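Local coordinates for protein ornithine aminotransferase (Plasmodium falciparum, PDB 3LG0) that probably transfers the delta-amino group of ornithine to 2-oxoglutarate, giving glutamic semialdehyde and glutamate with the help of pyridoxal 5'-phosphate, at residues 66-69 / 70-73; 91-94 / 95-99; 302-305 / 306-310. All coordinates share one frame; numbering follows the deposited sequence.

Contact 1 of 3, residues 66-69 / 70-73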
loop_
_atom_site.group_PDB
_atom_site.type_symbol
_atom_site.label_atom_id
_atom_site.label_comp_id
_atom_site.label_asym_id
_atom_site.label_seq_id
_atom_site.Cartn_x
_atom_site.Cartn_y
_atom_site.Cartn_z
ATOM N N ASP A 66 0.771 -4.569 -23.156
ATOM C CA ASP A 66 0.062 -3.293 -23.246
ATOM C C ASP A 66 0.159 -2.541 -21.917
ATOM O O ASP A 66 0.467 -1.349 -21.886
ATOM C CB ASP A 66 -1.408 -3.493 -23.633
ATOM C CG ASP A 66 -1.582 -3.860 -25.090
ATOM O OD1 ASP A 66 -0.563 -3.977 -25.802
ATOM O OD2 ASP A 66 -2.736 -4.043 -25.524
ATOM N N ILE A 67 -0.084 -3.244 -20.815
ATOM C CA ILE A 67 0.028 -2.624 -19.501
ATOM C C ILE A 67 1.462 -2.127 -19.265
ATOM O O ILE A 67 1.677 -0.981 -18.850
ATOM C CB ILE A 67 -0.429 -3.579 -18.399
ATOM C CG1 ILE A 67 -1.857 -4.054 -18.700
ATOM C CG2 ILE A 67 -0.384 -2.899 -17.049
ATOM C CD1 ILE A 67 -2.347 -5.139 -17.780
ATOM N N LEU A 68 2.447 -2.972 -19.561
ATOM C CA LEU A 68 3.834 -2.551 -19.432
ATOM C C LEU A 68 4.101 -1.279 -20.227
ATOM O O LEU A 68 4.828 -0.387 -19.791
ATOM C CB LEU A 68 4.782 -3.653 -19.897
ATOM C CG LEU A 68 6.265 -3.252 -19.868
ATOM C CD1 LEU A 68 6.667 -2.620 -18.524
ATOM C CD2 LEU A 68 7.167 -4.426 -20.201
ATOM N N ASN A 69 3.508 -1.208 -21.412
ATOM C CA ASN A 69 3.684 -0.062 -22.272
ATOM C C ASN A 69 3.122 1.226 -21.661
ATOM O O ASN A 69 3.779 2.278 -21.669
ATOM C CB ASN A 69 3.030 -0.338 -23.617
ATOM C CG ASN A 69 3.613 0.491 -24.701
ATOM O OD1 ASN A 69 4.800 0.371 -25.008
ATOM N ND2 ASN A 69 2.799 1.366 -25.280
ATOM N N ALA A 70 1.906 1.147 -21.123
ATOM C CA ALA A 70 1.297 2.303 -20.482
ATOM C C ALA A 70 2.132 2.707 -19.286
ATOM O O ALA A 70 2.267 3.897 -18.977
ATOM C CB ALA A 70 -0.137 2.018 -20.074
ATOM N N MET A 71 2.722 1.710 -18.637
ATOM C CA MET A 71 3.589 1.968 -17.499
ATOM C C MET A 71 4.856 2.759 -17.862
ATOM O O MET A 71 5.165 3.778 -17.240
ATOM C CB MET A 71 3.969 0.661 -16.805
ATOM C CG MET A 71 4.809 0.858 -15.533
ATOM S SD MET A 71 5.094 -0.682 -14.639
ATOM C CE MET A 71 6.715 -1.119 -15.205
ATOM N N ILE A 72 5.595 2.277 -18.855
ATOM C CA ILE A 72 6.826 2.943 -19.287
ATOM C C ILE A 72 6.556 4.376 -19.751
ATOM O O ILE A 72 7.273 5.300 -19.382
ATOM C CB ILE A 72 7.500 2.158 -20.411
ATOM C CG1 ILE A 72 7.923 0.773 -19.909
ATOM C CG2 ILE A 72 8.690 2.928 -20.962
ATOM C CD1 ILE A 72 8.459 -0.124 -21.014
ATOM N N ASN A 73 5.494 4.553 -20.529
ATOM C CA ASN A 73 5.102 5.863 -21.022
ATOM C C ASN A 73 4.832 6.887 -19.924
ATOM O O ASN A 73 5.275 8.027 -20.013
ATOM C CB ASN A 73 3.881 5.738 -21.950
ATOM C CG ASN A 73 4.250 5.182 -23.303
ATOM O OD1 ASN A 73 5.433 5.128 -23.657
ATOM N ND2 ASN A 73 3.251 4.760 -24.066
#
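Asp66 meets Ala70 through the backbone: its O accepts the N-H of Ala70 at 3.0 Å, the first of four successive i to i+4 bonds that make 66-73 a regular alpha-helix. Ile67 follows, its O taking the N-H of Met71, while its branched side chain is buried. Both apolar side-chain pairs involve Leu68. Its CG stands trans to the backbone N (chi1 177°), which directs the isobutyl group along the helix toward the next turn. There CD1 reaches Met71 CE at 3.6 Å and Ile72 CG1 at 3.9 Å, so one methyl serves both the i+3 and the i+4 neighbour. The flexible thioether suits this place, because a bend at its third torsion (98°) brings CE round to the leucine. Asn69, on the polar side, sets its amide near that of Asn73, ND2 to ND2 3.6 Å, the two planes 70° apart. Helix 65-77 is shared between two neighbours: Asp66 and Ala70 rest on helix 297-312, whereas Leu68 and Ile72 pack on the second subunit. Met71, at the boundary, touches both, and Met71 and Ile72 each lie against their own counterpart in that subunit.

Contact 2 of 3, residues 91-94 / 95-99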
loop_
_atom_site.group_PDB
_atom_site.type_symbol
_atom_site.label_atom_id
_atom_site.label_comp_id
_atom_site.label_asym_id
_atom_site.label_seq_id
_atom_site.Cartn_x
_atom_site.Cartn_y
_atom_site.Cartn_z
ATOM N N GLY A 91 -6.948 12.499 -12.800
ATOM C CA GLY A 91 -8.277 12.835 -13.291
ATOM C C GLY A 91 -8.723 12.105 -14.544
ATOM O O GLY A 91 -9.911 11.814 -14.709
ATOM N N VAL A 92 -7.785 11.803 -15.436
ATOM C CA VAL A 92 -8.109 10.960 -16.588
ATOM C C VAL A 92 -8.589 9.600 -16.077
ATOM O O VAL A 92 -9.668 9.146 -16.440
ATOM C CB VAL A 92 -6.900 10.782 -17.513
ATOM C CG1 VAL A 92 -7.255 9.909 -18.705
ATOM C CG2 VAL A 92 -6.386 12.145 -17.972
ATOM N N CYS A 93 -7.807 8.972 -15.200
ATOM C CA CYS A 93 -8.239 7.728 -14.553
ATOM C C CYS A 93 -9.624 7.836 -13.877
ATOM O O CYS A 93 -10.489 6.994 -14.090
ATOM C CB CYS A 93 -7.175 7.247 -13.544
ATOM S SG CYS A 93 -7.546 5.644 -12.768
ATOM N N GLU A 94 -9.847 8.885 -13.084
ATOM C CA GLU A 94 -11.102 8.997 -12.323
ATOM C C GLU A 94 -12.316 9.101 -13.227
ATOM O O GLU A 94 -13.355 8.470 -12.973
ATOM C CB GLU A 94 -11.066 10.186 -11.360
ATOM C CG GLU A 94 -10.003 10.078 -10.290
ATOM C CD GLU A 94 -9.870 11.344 -9.462
ATOM O OE1 GLU A 94 -10.208 12.433 -9.974
ATOM O OE2 GLU A 94 -9.416 11.259 -8.305
ATOM N N ARG A 95 -12.177 9.908 -14.278
ATOM C CA ARG A 95 -13.217 10.050 -15.294
ATOM C C ARG A 95 -13.465 8.715 -15.968
ATOM O O ARG A 95 -14.602 8.288 -16.091
ATOM C CB ARG A 95 -12.809 11.094 -16.333
ATOM C CG ARG A 95 -13.852 11.353 -17.408
ATOM C CD ARG A 95 -13.460 12.544 -18.263
ATOM N NE ARG A 95 -12.156 12.365 -18.894
ATOM C CZ ARG A 95 -11.522 13.304 -19.592
ATOM N NH1 ARG A 95 -12.067 14.504 -19.748
ATOM N NH2 ARG A 95 -10.343 13.045 -20.138
ATOM N N TYR A 96 -12.396 8.054 -16.403
ATOM C CA TYR A 96 -12.519 6.731 -17.017
ATOM C C TYR A 96 -13.288 5.738 -16.134
ATOM O O TYR A 96 -14.233 5.100 -16.597
ATOM C CB TYR A 96 -11.144 6.161 -17.393
ATOM C CG TYR A 96 -11.250 4.781 -17.979
ATOM C CD1 TYR A 96 -11.429 4.595 -19.346
ATOM C CD2 TYR A 96 -11.214 3.660 -17.164
ATOM C CE1 TYR A 96 -11.561 3.325 -19.885
ATOM C CE2 TYR A 96 -11.336 2.389 -17.692
ATOM C CZ TYR A 96 -11.513 2.226 -19.055
ATOM O OH TYR A 96 -11.635 0.955 -19.580
ATOM N N LEU A 97 -12.910 5.618 -14.860
ATOM C CA LEU A 97 -13.525 4.598 -14.001
ATOM C C LEU A 97 -14.968 4.888 -13.651
ATOM O O LEU A 97 -15.779 3.971 -13.576
ATOM C CB LEU A 97 -12.750 4.410 -12.690
ATOM C CG LEU A 97 -11.420 3.670 -12.715
ATOM C CD1 LEU A 97 -10.789 3.744 -11.329
ATOM C CD2 LEU A 97 -11.605 2.229 -13.147
ATOM N N THR A 98 -15.277 6.156 -13.389
ATOM C CA THR A 98 -16.631 6.525 -12.983
ATOM C C THR A 98 -17.591 6.269 -14.138
ATOM O O THR A 98 -18.672 5.702 -13.945
ATOM C CB THR A 98 -16.734 8.002 -12.535
ATOM O OG1 THR A 98 -16.099 8.843 -13.508
ATOM C CG2 THR A 98 -16.067 8.212 -11.172
ATOM N N ASN A 99 -17.184 6.686 -15.337
ATOM C CA ASN A 99 -17.985 6.436 -16.540
ATOM C C ASN A 99 -18.188 4.947 -16.787
ATOM O O ASN A 99 -19.310 4.494 -16.971
ATOM C CB ASN A 99 -17.378 7.113 -17.770
ATOM C CG ASN A 99 -17.505 8.651 -17.722
ATOM O OD1 ASN A 99 -18.356 9.204 -17.009
ATOM N ND2 ASN A 99 -16.652 9.342 -18.485
#
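Arg95, Glu94 and Cys93 bear most of this contact, about two and a half turns of the alpha-helix 88-101 in a class-III aminotransferase. Arg95 N bonds to Gly91 O at 3.0 Å, and Arg95 CB also lies against that oxygen, at 3.4 Å. Beyond CB its long aliphatic part extends to a bend at the third torsion (58°), a flexible reach that suits a partly exposed place, and the side chain packs on Tyr20 of the second subunit. Glu94 takes part through its backbone, since its side chain starts away from the following turn and runs out extended, packing on Val106 of strand 105-109 and on Gly21 of the second subunit. Cys93 is small and buried. With SG opposite the backbone N (chi1 -176°), the sulfur leans along the helix to Leu97 CD1 at 4.0 Å, and both side chains also press on Met108 of strand 105-109. Its backbone O takes the N-H of Leu97, one turn on. Tyr96, its N held by Val92 O, sends its ring away to helix 297-312, where it meets Leu307 and Lys308. At Thr98 the first torsion is 48°, placing OG1 between its own N and carbonyl carbon; this hydroxyl lies 2.8 Å from Glu94 O and 3.0 Å from Arg95 O, and its single proton could go to either, while Thr98 N also bonds to Glu94 O.

Contact 3 of 3, residues 302-305 / 306-310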
loop_
_atom_site.group_PDB
_atom_site.type_symbol
_atom_site.label_atom_id
_atom_site.label_comp_id
_atom_site.label_asym_id
_atom_site.label_seq_id
_atom_site.Cartn_x
_atom_site.Cartn_y
_atom_site.Cartn_z
ATOM N N ILE A 302 -1.553 3.257 -15.386
ATOM C CA ILE A 302 -1.556 1.792 -15.409
ATOM C C ILE A 302 -2.977 1.266 -15.278
ATOM O O ILE A 302 -3.382 0.353 -15.994
ATOM C CB ILE A 302 -0.694 1.194 -14.277
ATOM C CG1 ILE A 302 0.782 1.421 -14.571
ATOM C CG2 ILE A 302 -0.989 -0.298 -14.096
ATOM C CD1 ILE A 302 1.663 1.304 -13.364
ATOM N N CYS A 303 -3.732 1.860 -14.358
ATOM C CA CYS A 303 -5.100 1.429 -14.108
ATOM C C CYS A 303 -6.007 1.531 -15.351
ATOM O O CYS A 303 -6.701 0.580 -15.690
ATOM C CB CYS A 303 -5.725 2.193 -12.927
ATOM S SG CYS A 303 -7.453 1.761 -12.730
ATOM N N VAL A 304 -6.012 2.681 -16.020
ATOM C CA VAL A 304 -6.806 2.824 -17.237
ATOM C C VAL A 304 -6.432 1.768 -18.282
ATOM O O VAL A 304 -7.295 1.118 -18.851
ATOM C CB VAL A 304 -6.676 4.235 -17.857
ATOM C CG1 VAL A 304 -7.447 4.306 -19.193
ATOM C CG2 VAL A 304 -7.201 5.293 -16.884
ATOM N N GLU A 305 -5.140 1.586 -18.522
ATOM C CA GLU A 305 -4.716 0.627 -19.525
ATOM C C GLU A 305 -5.067 -0.809 -19.141
ATOM O O GLU A 305 -5.442 -1.608 -19.995
ATOM C CB GLU A 305 -3.222 0.744 -19.830
ATOM C CG GLU A 305 -2.773 -0.210 -20.929
ATOM C CD GLU A 305 -3.488 0.057 -22.253
ATOM O OE1 GLU A 305 -3.858 1.221 -22.494
ATOM O OE2 GLU A 305 -3.686 -0.890 -23.045
ATOM N N ALA A 306 -4.955 -1.136 -17.860
ATOM C CA ALA A 306 -5.261 -2.484 -17.406
ATOM C C ALA A 306 -6.722 -2.842 -17.652
ATOM O O ALA A 306 -7.035 -3.977 -17.991
ATOM C CB ALA A 306 -4.895 -2.645 -15.921
ATOM N N LEU A 307 -7.621 -1.879 -17.473
ATOM C CA LEU A 307 -9.040 -2.138 -17.681
ATOM C C LEU A 307 -9.357 -2.145 -19.183
ATOM O O LEU A 307 -10.193 -2.921 -19.650
ATOM C CB LEU A 307 -9.916 -1.125 -16.919
ATOM C CG LEU A 307 -9.971 -1.246 -15.386
ATOM C CD1 LEU A 307 -11.261 -0.674 -14.832
ATOM C CD2 LEU A 307 -9.852 -2.695 -14.971
ATOM N N LYS A 308 -8.683 -1.283 -19.941
ATOM C CA LYS A 308 -8.815 -1.314 -21.387
ATOM C C LYS A 308 -8.439 -2.688 -21.941
ATOM O O LYS A 308 -9.130 -3.227 -22.799
ATOM C CB LYS A 308 -7.951 -0.237 -22.050
ATOM C CG LYS A 308 -8.583 1.149 -22.107
ATOM C CD LYS A 308 -7.658 2.095 -22.835
ATOM C CE LYS A 308 -7.914 3.562 -22.481
ATOM N NZ LYS A 308 -9.314 4.005 -22.747
ATOM N N VAL A 309 -7.332 -3.244 -21.460
ATOM C CA VAL A 309 -6.915 -4.577 -21.881
ATOM C C VAL A 309 -7.974 -5.623 -21.522
ATOM O O VAL A 309 -8.338 -6.463 -22.338
ATOM C CB VAL A 309 -5.541 -4.951 -21.277
ATOM C CG1 VAL A 309 -5.314 -6.446 -21.315
ATOM C CG2 VAL A 309 -4.435 -4.222 -22.011
ATOM N N LEU A 310 -8.478 -5.571 -20.301
ATOM C CA LEU A 310 -9.478 -6.531 -19.877
ATOM C C LEU A 310 -10.689 -6.515 -20.813
ATOM O O LEU A 310 -11.268 -7.563 -21.143
ATOM C CB LEU A 310 -9.922 -6.214 -18.457
ATOM C CG LEU A 310 -10.739 -7.293 -17.762
ATOM C CD1 LEU A 310 -9.786 -8.270 -17.095
ATOM C CD2 LEU A 310 -11.670 -6.662 -16.731
#
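Lys308 runs alongside Val304, one turn earlier, and nearly every atom of its side chain finds a neighbour. CB points toward the preceding turn and rests against two carbonyl oxygens, Val304 O and Glu305 O, each 3.5 Å away. CG stays beside Val304 O, kept close by a first torsion of -83° that sets it trans to its own carbonyl carbon. Next comes CD, 3.9 Å from Glu305 OE1, the two side chains crossing at about a right angle. CE touches Val304 CG1 at 3.4 Å, tight for two carbons, as the valine and the lysine chain lie side by side. The fourth torsion then bends the chain, and Lys308 NZ ends 4.0 Å from Val304 CG1. Lysine suits such a partly exposed place by pairing a hydrocarbon stem with a charged end; Lys308 NZ remains 6.1 Å from Glu305 OE1, too far for a salt bridge. All this lies within the alpha-helix 297-312, whose i to i+4 ladder includes Lys308 N to Val304 O and Val309 N to Glu305 O. Helices 65-77 and 88-101 pack on different sides of it: Ile302 on Met71, Leu307 on Leu100. Cys303, compact enough for a buried spot, packs on Leu264. Glu305 bends at its second torsion (61°), which swings OE2 over to Val309 CG2 at 3.6 Å.

Overall arrangement
From the N terminus the chain makes the three contacts in series; none encloses or crosses another, and each closes just one to two turns of its own helix. Contact 1 lies in helix 65-77 and contact 2 in helix 88-101, with centres about 18 Å apart and no direct touch. Contact 3, about two hundred residues later, brings helix 297-312 between them: Ala70 CB meets Glu305 CB at 3.3 Å on one side, and Leu97 CD2 meets Leu307 CD1 at 3.4 Å on the other. Contacts 1 and 2 also touch the second subunit, so the later helix joins two elements of the dimer interface without reaching the partner through its own segments 302-310.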